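Local coordinates for putative NADH Oxidase (Clostridium acetobutylicum, PDB 3E10), which probably acts as an FMN-dependent oxidoreductase of the nitroreductase family, binding flavin mononucleotide in pockets built from both subunits of a dimer, at residues R9-R12 and N13-G16; K23-K26 and L27-A31; A34-A37 and G38-P42. All coordinates share one frame; numbering follows the deposited sequence. Where two conformers were deposited one is given.

Interaction 1 (R9-R12 and N13-G16); sequences RSIR and NYKG. With FMN (flavin mononucleotide), chain L.
Tyr-14 reaches back along the chain to Ile-11, its phenol crossing obliquely beside CG2 of the isoleucine, which lies 3.9 Å from Tyr-14 CE1. The hydroxyl ends 2.6 Å from Ile-11 O, in a weak hydrogen bond; its stronger partner is Ser-143 OG. An aromatic side chain with a polar end suits this buried position: the ring packs against apolar neighbours while its oxygen meets the serine hydroxyl and a main-chain carbonyl.

The polar work of the loop is done on the flavin mononucleotide. Arg-9 is kinked in mid-chain, at chi2 -86° and again at chi3 67°, which turns the edge of its guanidinium to the phosphate. Its NE donates to O3P of FMN at 2.9 Å, and NH2 donates to O1P of FMN, which lies in the guanidinium plane, at 2.8 Å. Ser-10 completes the grip: its backbone N also reaches O3P of FMN, and its OG donates to O2P of FMN at 2.7 Å. All three terminal phosphate oxygens are therefore held, and Arg-8 and Arg-157 are also bonded to the cofactor.

Arg-12 behaves differently. Extended from CG to NE, it runs to the isoalloxazine, where NE donates to O2 of FMN at 2.7 Å and NH2 donates to N1 of FMN at 3.1 Å. Ser-10 CB lies over one face of this guanidinium, toward its rim. A positive charge beside N1 and O2 would probably stabilise the anionic reduced flavin, as in related flavoenzymes.

The segment 9-16 is an extended linker between helix 4-7 and helix 21-32. Ile-11 shares backbone hydrogen bonds with Ala-111 of strand 110-115, and Ser-10, Arg-12 and Tyr-14 all rest on Val-112 of that strand.

Interaction 2 (K23-K26 and L27-A31); sequences KIEK and LLRAA
Glu-25 swings CG anti to its own nitrogen (chi1 -175°), while Arg-29, one helical turn on, keeps CG beside its nitrogen (chi1 -75°); both side chains then extend the same way, side by side. This i to i+4 pairing closes a salt bridge in which a single carboxylate oxygen takes two bonds: Arg-29 NE reaches Glu-25 OE2 at 2.9 Å and Arg-29 NH2 reaches the same OE2 at 3.0 Å. The oxygen lies in the guanidinium plane, but the carboxylate is turned 53° from it, with NE arriving on the anti side and NH2 from above the carboxylate.

Beneath the ion pair runs ordinary alpha-helical bonding, such as Arg-29 N to Glu-25 O at 2.8 Å. On another face Ile-24 CG2 and Leu-28 CD1 lie 4.1 Å apart, branched apolar chains pointing the same way, as befits a buried helix face.

Helix 21-32 is thus amphipathic. Ile-24 and Leu-28 pack on strands 43-48 and 72-79, Leu-27 on 72-79; Leu-27 and Ala-30 meet helix 89-106, and Arg-29 makes a cation-pi contact with Phe-158 of the second subunit.

Interaction 3 (A34-A37 and G38-P42); sequences APSA and GNQQP. With FMN (flavin mononucleotide), chain C.
Ser-36 and Ala-37 accept the backbone hydrogen bonds that bend this loop. Asn-39 N donates to Ser-36 O at 2.9 Å and Gln-40 N to Ala-37 O at 3.0 Å, each donor lying above the carbonyl plane. A third bond uses a side chain: with OG set between its backbone nitrogen and carbonyl carbon (chi1 64°), Ser-36 turns its hydroxyl toward the returning chain, where OG accepts from Gln-41 N at 2.9 Å. A small hydroxyl suits this inner position, since it bonds to a main-chain N-H without bulk.

The motif is a pair of overlapping beta turns. Residues 36-39 form a type II turn, in which Gly-38 takes a positive phi of 65° and a beta carbon would collide with the Ala-37 carbonyl. The next turn, 37-40, is close to type I', with Gly-38 and Asn-39 both at positive phi; asparagine accepts its value of 51° more readily than most residues.

Among the side-chain contacts, Gln-40 folds across the Ala-37 carbonyl, placing CG 3.1 Å from Ala-37 O. Both ends of its amide are bonded, NE2 to Asp-92 and OE1 to Ile-85 N. Asp-92, on helix 89-106, also binds Ala-37 N, so one carboxylate steadies both halves of the loop.

Contacts with the flavin mononucleotide are chiefly van der Waals. Ala-37 CB packs at 3.8 Å from C7 of FMN, its small methyl fitting against the dimethylbenzene part of the isoalloxazine; Pro-35 CB and Asn-39 CB border the ribityl chain. Ser-36 N adds a weak hydrogen bond to O3' of FMN at 3.3 Å. The same cofactor is bonded by Arg-9, Ser-10 and Arg-12 of the second subunit, and Gln-41 O accepts a hydrogen bond from Arg-162 of that subunit.

All three contacts are partly buried. Interactions 1 and 3 are loops lining flavin pockets on opposite sides of the chain's centre, their centres about 29 Å apart, and they serve two different flavins; in the dimer each pocket combines the 9-12 segment of one subunit with the 34-39 region of the other. Their chemistry is complementary: interaction 1 supplies charge to the phosphate and pyrimidine, interaction 3 small apolar groups and tight turns. Interaction 2 is regular helix, with a buried apolar face on the sheet and a more exposed, charged one toward the subunit interface. It leads into interaction 3, about 17 Å away between centres, and both touch helix 89-106 and the second subunit.

Interaction 1 (R9-R12 and N13-G16)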
loop_
_atom_site.group_PDB
_atom_site.type_symbol
_atom_site.label_atom_id
_atom_site.label_comp_id
_atom_site.label_asym_id
_atom_site.label_seq_id
_atom_site.Cartn_x
_atom_site.Cartn_y
_atom_site.Cartn_z
ATOM N N ARG B 9 6.353 4.799 11.570
ATOM C CA ARG B 9 5.663 4.085 12.641
ATOM C C ARG B 9 4.219 4.562 12.738
ATOM O O ARG B 9 3.888 5.689 12.363
ATOM C CB ARG B 9 6.347 4.319 14.013
ATOM C CG ARG B 9 7.770 3.773 14.129
ATOM C CD ARG B 9 7.854 2.334 14.543
ATOM N NE ARG B 9 7.336 1.373 13.571
ATOM C CZ ARG B 9 8.049 0.899 12.551
ATOM N NH1 ARG B 9 9.300 1.303 12.319
ATOM N NH2 ARG B 9 7.492 0.030 11.733
ATOM N N SER B 10 3.355 3.734 13.320
ATOM C CA SER B 10 2.029 4.202 13.690
ATOM C C SER B 10 2.131 5.074 14.945
ATOM O O SER B 10 2.488 4.596 16.025
ATOM C CB SER B 10 1.101 3.008 13.953
ATOM O OG SER B 10 0.749 2.362 12.747
ATOM N N ILE B 11 1.819 6.352 14.779
ATOM C CA ILE B 11 1.863 7.336 15.840
ATOM C C ILE B 11 0.443 7.771 16.133
ATOM O O ILE B 11 -0.284 8.176 15.221
ATOM C CB ILE B 11 2.810 8.515 15.464
ATOM C CG1 ILE B 11 4.280 7.980 15.437
ATOM C CG2 ILE B 11 2.619 9.693 16.462
ATOM C CD1 ILE B 11 5.347 8.997 15.064
ATOM N N ARG B 12 0.045 7.618 17.407
ATOM C CA ARG B 12 -1.350 7.679 17.841
ATOM C C ARG B 12 -1.674 8.788 18.818
ATOM O O ARG B 12 -2.801 8.876 19.292
ATOM C CB ARG B 12 -1.750 6.337 18.438
ATOM C CG ARG B 12 -1.655 5.191 17.425
ATOM C CD ARG B 12 -2.122 3.875 18.045
ATOM N NE ARG B 12 -2.223 2.803 17.072
ATOM C CZ ARG B 12 -1.266 1.923 16.796
ATOM N NH1 ARG B 12 -0.100 1.933 17.434
ATOM N NH2 ARG B 12 -1.481 0.994 15.869
ATOM N N ASN B 13 -0.706 9.692 19.025
ATOM C CA ASN B 13 -0.853 10.768 19.989
ATOM C C ASN B 13 -0.064 11.948 19.436
ATOM O O ASN B 13 1.057 11.764 19.001
ATOM C CB ASN B 13 -0.306 10.272 21.326
ATOM C CG ASN B 13 -0.582 11.210 22.467
ATOM O OD1 ASN B 13 -1.578 11.933 22.473
ATOM N ND2 ASN B 13 0.300 11.188 23.460
ATOM N N TYR B 14 -0.661 13.138 19.462
ATOM C CA TYR B 14 -0.124 14.299 18.771
ATOM C C TYR B 14 -0.120 15.540 19.629
ATOM O O TYR B 14 -0.947 15.722 20.550
ATOM C CB TYR B 14 -0.938 14.622 17.496
ATOM C CG TYR B 14 -1.258 13.375 16.711
ATOM C CD1 TYR B 14 -0.300 12.795 15.901
ATOM C CD2 TYR B 14 -2.496 12.767 16.813
ATOM C CE1 TYR B 14 -0.557 11.608 15.221
ATOM C CE2 TYR B 14 -2.762 11.596 16.163
ATOM C CZ TYR B 14 -1.815 11.018 15.356
ATOM O OH TYR B 14 -2.166 9.843 14.700
ATOM N N LYS B 15 0.812 16.406 19.282
ATOM C CA LYS B 15 0.847 17.790 19.754
ATOM C C LYS B 15 -0.352 18.575 19.228
ATOM O O LYS B 15 -1.015 18.156 18.289
ATOM C CB LYS B 15 2.144 18.462 19.286
ATOM C CG LYS B 15 3.396 17.754 19.788
ATOM C CD LYS B 15 4.665 18.475 19.465
ATOM C CE LYS B 15 5.822 17.941 20.331
ATOM N NZ LYS B 15 7.162 18.299 19.795
ATOM N N GLY B 16 -0.596 19.748 19.801
ATOM C CA GLY B 16 -1.688 20.590 19.305
ATOM C C GLY B 16 -1.369 21.343 18.017
ATOM O O GLY B 16 -2.270 21.811 17.346
HETATM N N1 FMN L . -4.012 1.138 14.143
HETATM C C2 FMN L . -4.950 1.627 15.005
HETATM O O2 FMN L . -4.596 2.168 16.062
HETATM N N3 FMN L . -6.277 1.537 14.675
HETATM C C4 FMN L . -6.732 0.885 13.551
HETATM O O4 FMN L . -7.957 0.830 13.289
HETATM C C4A FMN L . -5.774 0.399 12.661
HETATM N N5 FMN L . -6.179 -0.192 11.494
HETATM C C5A FMN L . -5.209 -0.618 10.589
HETATM C C6 FMN L . -5.635 -1.209 9.403
HETATM C C7 FMN L . -4.712 -1.663 8.454
HETATM C C7M FMN L . -5.176 -2.219 7.159
HETATM C C8 FMN L . -3.344 -1.484 8.710
HETATM C C8M FMN L . -2.316 -1.749 7.606
HETATM C C9 FMN L . -2.935 -0.887 9.908
HETATM C C9A FMN L . -3.846 -0.469 10.862
HETATM N N10 FMN L . -3.454 0.103 12.077
HETATM C C10 FMN L . -4.414 0.572 12.963
HETATM C "C1'" FMN L . -2.023 0.296 12.358
HETATM C "C2'" FMN L . -1.391 -1.034 12.799
HETATM O "O2'" FMN L . -1.788 -1.416 14.114
HETATM C "C3'" FMN L . 0.136 -0.904 12.765
HETATM O "O3'" FMN L . 0.528 -0.734 11.413
HETATM C "C4'" FMN L . 0.887 -2.096 13.389
HETATM O "O4'" FMN L . 0.666 -2.158 14.795
HETATM C "C5'" FMN L . 2.393 -2.075 13.142
HETATM O "O5'" FMN L . 3.006 -0.908 13.704
HETATM P P FMN L . 3.738 0.147 12.754
HETATM O O1P FMN L . 4.735 -0.598 11.903
HETATM O O2P FMN L . 2.713 0.797 11.882
HETATM O O3P FMN L . 4.412 1.097 13.717
#

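Interaction 2 (K23-K26 and L27-A31)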
loop_
_atom_site.group_PDB
_atom_site.type_symbol
_atom_site.label_atom_id
_atom_site.label_comp_id
_atom_site.label_asym_id
_atom_site.label_seq_id
_atom_site.Cartn_x
_atom_site.Cartn_y
_atom_site.Cartn_z
ATOM N N LYS B 23 2.339 21.022 3.952
ATOM C CA LYS B 23 2.513 19.611 4.266
ATOM C C LYS B 23 1.242 18.826 3.961
ATOM O O LYS B 23 1.313 17.713 3.450
ATOM C CB LYS B 23 2.921 19.429 5.734
ATOM C CG LYS B 23 4.363 19.876 5.988
ATOM C CD LYS B 23 4.909 19.474 7.349
ATOM C CE LYS B 23 6.344 19.962 7.540
ATOM N NZ LYS B 23 6.959 19.457 8.807
ATOM N N ILE B 24 0.088 19.433 4.244
ATOM C CA ILE B 24 -1.177 18.787 3.893
ATOM C C ILE B 24 -1.188 18.494 2.394
ATOM O O ILE B 24 -1.535 17.393 1.978
ATOM C CB ILE B 24 -2.412 19.611 4.283
ATOM C CG1 ILE B 24 -2.398 19.886 5.789
ATOM C CG2 ILE B 24 -3.698 18.871 3.879
ATOM C CD1 ILE B 24 -3.563 20.732 6.302
ATOM N N GLU B 25 -0.833 19.491 1.591
ATOM C CA GLU B 25 -0.832 19.301 0.145
ATOM C C GLU B 25 0.118 18.183 -0.286
ATOM O O GLU B 25 -0.199 17.377 -1.168
ATOM C CB GLU B 25 -0.471 20.600 -0.585
ATOM C CG GLU B 25 -0.588 20.453 -2.103
ATOM C CD GLU B 25 -0.432 21.736 -2.860
ATOM O OE1 GLU B 25 -1.171 22.700 -2.573
ATOM O OE2 GLU B 25 0.431 21.752 -3.748
ATOM N N LYS B 26 1.307 18.158 0.294
ATOM C CA LYS B 26 2.274 17.116 -0.009
ATOM C C LYS B 26 1.751 15.715 0.326
ATOM O O LYS B 26 2.021 14.767 -0.402
ATOM C CB LYS B 26 3.594 17.395 0.712
ATOM C CG LYS B 26 4.311 18.609 0.128
ATOM C CD LYS B 26 5.312 19.218 1.058
ATOM C CE LYS B 26 6.113 20.267 0.319
ATOM N NZ LYS B 26 6.986 19.625 -0.716
ATOM N N LEU B 27 1.034 15.579 1.441
ATOM C CA LEU B 27 0.448 14.265 1.768
ATOM C C LEU B 27 -0.523 13.795 0.681
ATOM O O LEU B 27 -0.545 12.615 0.311
ATOM C CB LEU B 27 -0.265 14.327 3.111
ATOM C CG LEU B 27 0.605 14.567 4.355
ATOM C CD1 LEU B 27 -0.278 14.813 5.601
ATOM C CD2 LEU B 27 1.626 13.476 4.573
ATOM N N LEU B 28 -1.341 14.720 0.188
ATOM C CA LEU B 28 -2.337 14.407 -0.813
ATOM C C LEU B 28 -1.699 14.142 -2.168
ATOM O O LEU B 28 -2.143 13.258 -2.895
ATOM C CB LEU B 28 -3.368 15.536 -0.899
ATOM C CG LEU B 28 -4.237 15.625 0.357
ATOM C CD1 LEU B 28 -4.935 17.016 0.400
ATOM C CD2 LEU B 28 -5.200 14.477 0.451
ATOM N N ARG B 29 -0.649 14.902 -2.496
ATOM C CA ARG B 29 0.119 14.620 -3.679
ATOM C C ARG B 29 0.721 13.214 -3.619
ATOM O O ARG B 29 0.710 12.483 -4.617
ATOM C CB ARG B 29 1.220 15.685 -3.880
ATOM C CG ARG B 29 0.669 17.005 -4.390
ATOM C CD ARG B 29 1.799 18.029 -4.598
ATOM N NE ARG B 29 1.267 19.325 -5.049
ATOM C CZ ARG B 29 0.908 19.609 -6.296
ATOM N NH1 ARG B 29 1.045 18.705 -7.287
ATOM N NH2 ARG B 29 0.426 20.807 -6.575
ATOM N N ALA B 30 1.264 12.840 -2.468
ATOM C CA ALA B 30 1.882 11.510 -2.323
ATOM C C ALA B 30 0.836 10.417 -2.548
ATOM O O ALA B 30 1.094 9.445 -3.275
ATOM C CB ALA B 30 2.556 11.340 -0.957
ATOM N N ALA B 31 -0.346 10.578 -1.963
ATOM C CA ALA B 31 -1.436 9.623 -2.143
ATOM C C ALA B 31 -1.746 9.399 -3.620
ATOM O O ALA B 31 -1.894 8.265 -4.096
ATOM C CB ALA B 31 -2.687 10.130 -1.434
#

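Interaction 3 (A34-A37 and G38-P42)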
loop_
_atom_site.group_PDB
_atom_site.type_symbol
_atom_site.label_atom_id
_atom_site.label_comp_id
_atom_site.label_asym_id
_atom_site.label_seq_id
_atom_site.Cartn_x
_atom_site.Cartn_y
_atom_site.Cartn_z
ATOM N N ALA B 34 0.153 7.024 -6.127
ATOM C CA ALA B 34 0.104 5.579 -5.961
ATOM C C ALA B 34 -0.212 4.851 -7.254
ATOM O O ALA B 34 -0.895 5.386 -8.149
ATOM C CB ALA B 34 -0.904 5.211 -4.880
ATOM N N PRO B 35 0.282 3.622 -7.359
ATOM C CA PRO B 35 -0.147 2.793 -8.454
ATOM C C PRO B 35 -1.626 2.443 -8.260
ATOM O O PRO B 35 -2.159 2.516 -7.150
ATOM C CB PRO B 35 0.732 1.555 -8.337
ATOM C CG PRO B 35 0.974 1.446 -6.873
ATOM C CD PRO B 35 1.165 2.896 -6.422
ATOM N N SER B 36 -2.292 2.042 -9.344
ATOM C CA SER B 36 -3.688 1.612 -9.254
ATOM C C SER B 36 -4.007 0.687 -10.399
ATOM O O SER B 36 -3.478 0.843 -11.501
ATOM C CB SER B 36 -4.659 2.790 -9.187
ATOM O OG SER B 36 -4.665 3.613 -10.342
ATOM N N ALA B 37 -4.826 -0.313 -10.124
ATOM C CA ALA B 37 -5.192 -1.298 -11.157
ATOM C C ALA B 37 -5.808 -0.573 -12.334
ATOM O O ALA B 37 -6.705 0.269 -12.179
ATOM C CB ALA B 37 -6.140 -2.345 -10.575
ATOM N N GLY B 38 -5.320 -0.877 -13.536
ATOM C CA GLY B 38 -5.858 -0.179 -14.710
ATOM C C GLY B 38 -5.583 1.324 -14.771
ATOM O O GLY B 38 -6.203 2.025 -15.544
ATOM N N ASN B 39 -4.682 1.833 -13.925
ATOM C CA ASN B 39 -4.523 3.252 -13.715
ATOM C C ASN B 39 -5.870 3.950 -13.414
ATOM O O ASN B 39 -6.091 5.097 -13.818
ATOM C CB ASN B 39 -3.867 3.920 -14.934
ATOM C CG ASN B 39 -3.358 5.326 -14.647
ATOM O OD1 ASN B 39 -2.948 5.656 -13.529
ATOM N ND2 ASN B 39 -3.388 6.178 -15.675
ATOM N N GLN B 40 -6.744 3.239 -12.707
ATOM C CA GLN B 40 -8.090 3.756 -12.475
ATOM C C GLN B 40 -8.158 4.912 -11.481
ATOM O O GLN B 40 -9.145 5.652 -11.481
ATOM C CB GLN B 40 -9.063 2.633 -12.072
ATOM C CG GLN B 40 -8.833 1.980 -10.727
ATOM C CD GLN B 40 -9.620 0.710 -10.554
ATOM O OE1 GLN B 40 -10.566 0.445 -11.337
ATOM N NE2 GLN B 40 -9.231 -0.115 -9.570
ATOM N N GLN B 41 -7.130 5.068 -10.646
ATOM C CA GLN B 41 -7.048 6.221 -9.717
ATOM C C GLN B 41 -8.387 6.551 -9.068
ATOM O O GLN B 41 -8.954 7.612 -9.332
ATOM C CB GLN B 41 -6.510 7.465 -10.441
ATOM C CG GLN B 41 -5.136 7.289 -11.091
ATOM C CD GLN B 41 -4.747 8.438 -12.003
ATOM O OE1 GLN B 41 -4.262 8.214 -13.136
ATOM N NE2 GLN B 41 -4.881 9.639 -11.530
ATOM N N PRO B 42 -8.901 5.648 -8.222
ATOM C CA PRO B 42 -10.324 5.732 -7.825
ATOM C C PRO B 42 -10.576 6.610 -6.583
ATOM O O PRO B 42 -11.707 6.711 -6.117
ATOM C CB PRO B 42 -10.664 4.287 -7.549
ATOM C CG PRO B 42 -9.395 3.736 -6.950
ATOM C CD PRO B 42 -8.265 4.426 -7.699
HETATM N N1 FMN C . 0.231 -3.677 -14.345
HETATM C C2 FMN C . 0.291 -4.716 -15.241
HETATM O O2 FMN C . 0.998 -4.629 -16.248
HETATM N N3 FMN C . -0.363 -5.901 -15.007
HETATM C C4 FMN C . -1.212 -6.070 -13.931
HETATM O O4 FMN C . -1.757 -7.173 -13.742
HETATM C C4A FMN C . -1.270 -5.020 -12.994
HETATM N N5 FMN C . -2.035 -5.142 -11.864
HETATM C C5A FMN C . -2.080 -4.132 -10.932
HETATM C C6 FMN C . -2.846 -4.274 -9.777
HETATM C C7 FMN C . -2.903 -3.295 -8.811
HETATM C C7M FMN C . -3.742 -3.515 -7.569
HETATM C C8 FMN C . -2.163 -2.126 -8.987
HETATM C C8M FMN C . -2.034 -1.177 -7.830
HETATM C C9 FMN C . -1.386 -1.971 -10.143
HETATM C C9A FMN C . -1.334 -2.961 -11.121
HETATM N N10 FMN C . -0.607 -2.796 -12.302
HETATM C C10 FMN C . -0.545 -3.836 -13.209
HETATM C "C1'" FMN C . 0.179 -1.533 -12.552
HETATM C "C2'" FMN C . -0.761 -0.409 -13.008
HETATM O "O2'" FMN C . -1.186 -0.596 -14.350
HETATM C "C3'" FMN C . -0.066 0.931 -12.825
HETATM O "O3'" FMN C . 0.144 1.144 -11.426
HETATM C "C4'" FMN C . -0.851 2.127 -13.439
HETATM O "O4'" FMN C . -0.951 2.035 -14.835
HETATM C "C5'" FMN C . -0.221 3.457 -13.053
HETATM O "O5'" FMN C . 1.082 3.588 -13.600
HETATM P P FMN C . 2.310 3.813 -12.590
HETATM O O1P FMN C . 2.463 2.551 -11.756
HETATM O O2P FMN C . 3.503 4.052 -13.492
HETATM O O3P FMN C . 2.007 5.036 -11.724
#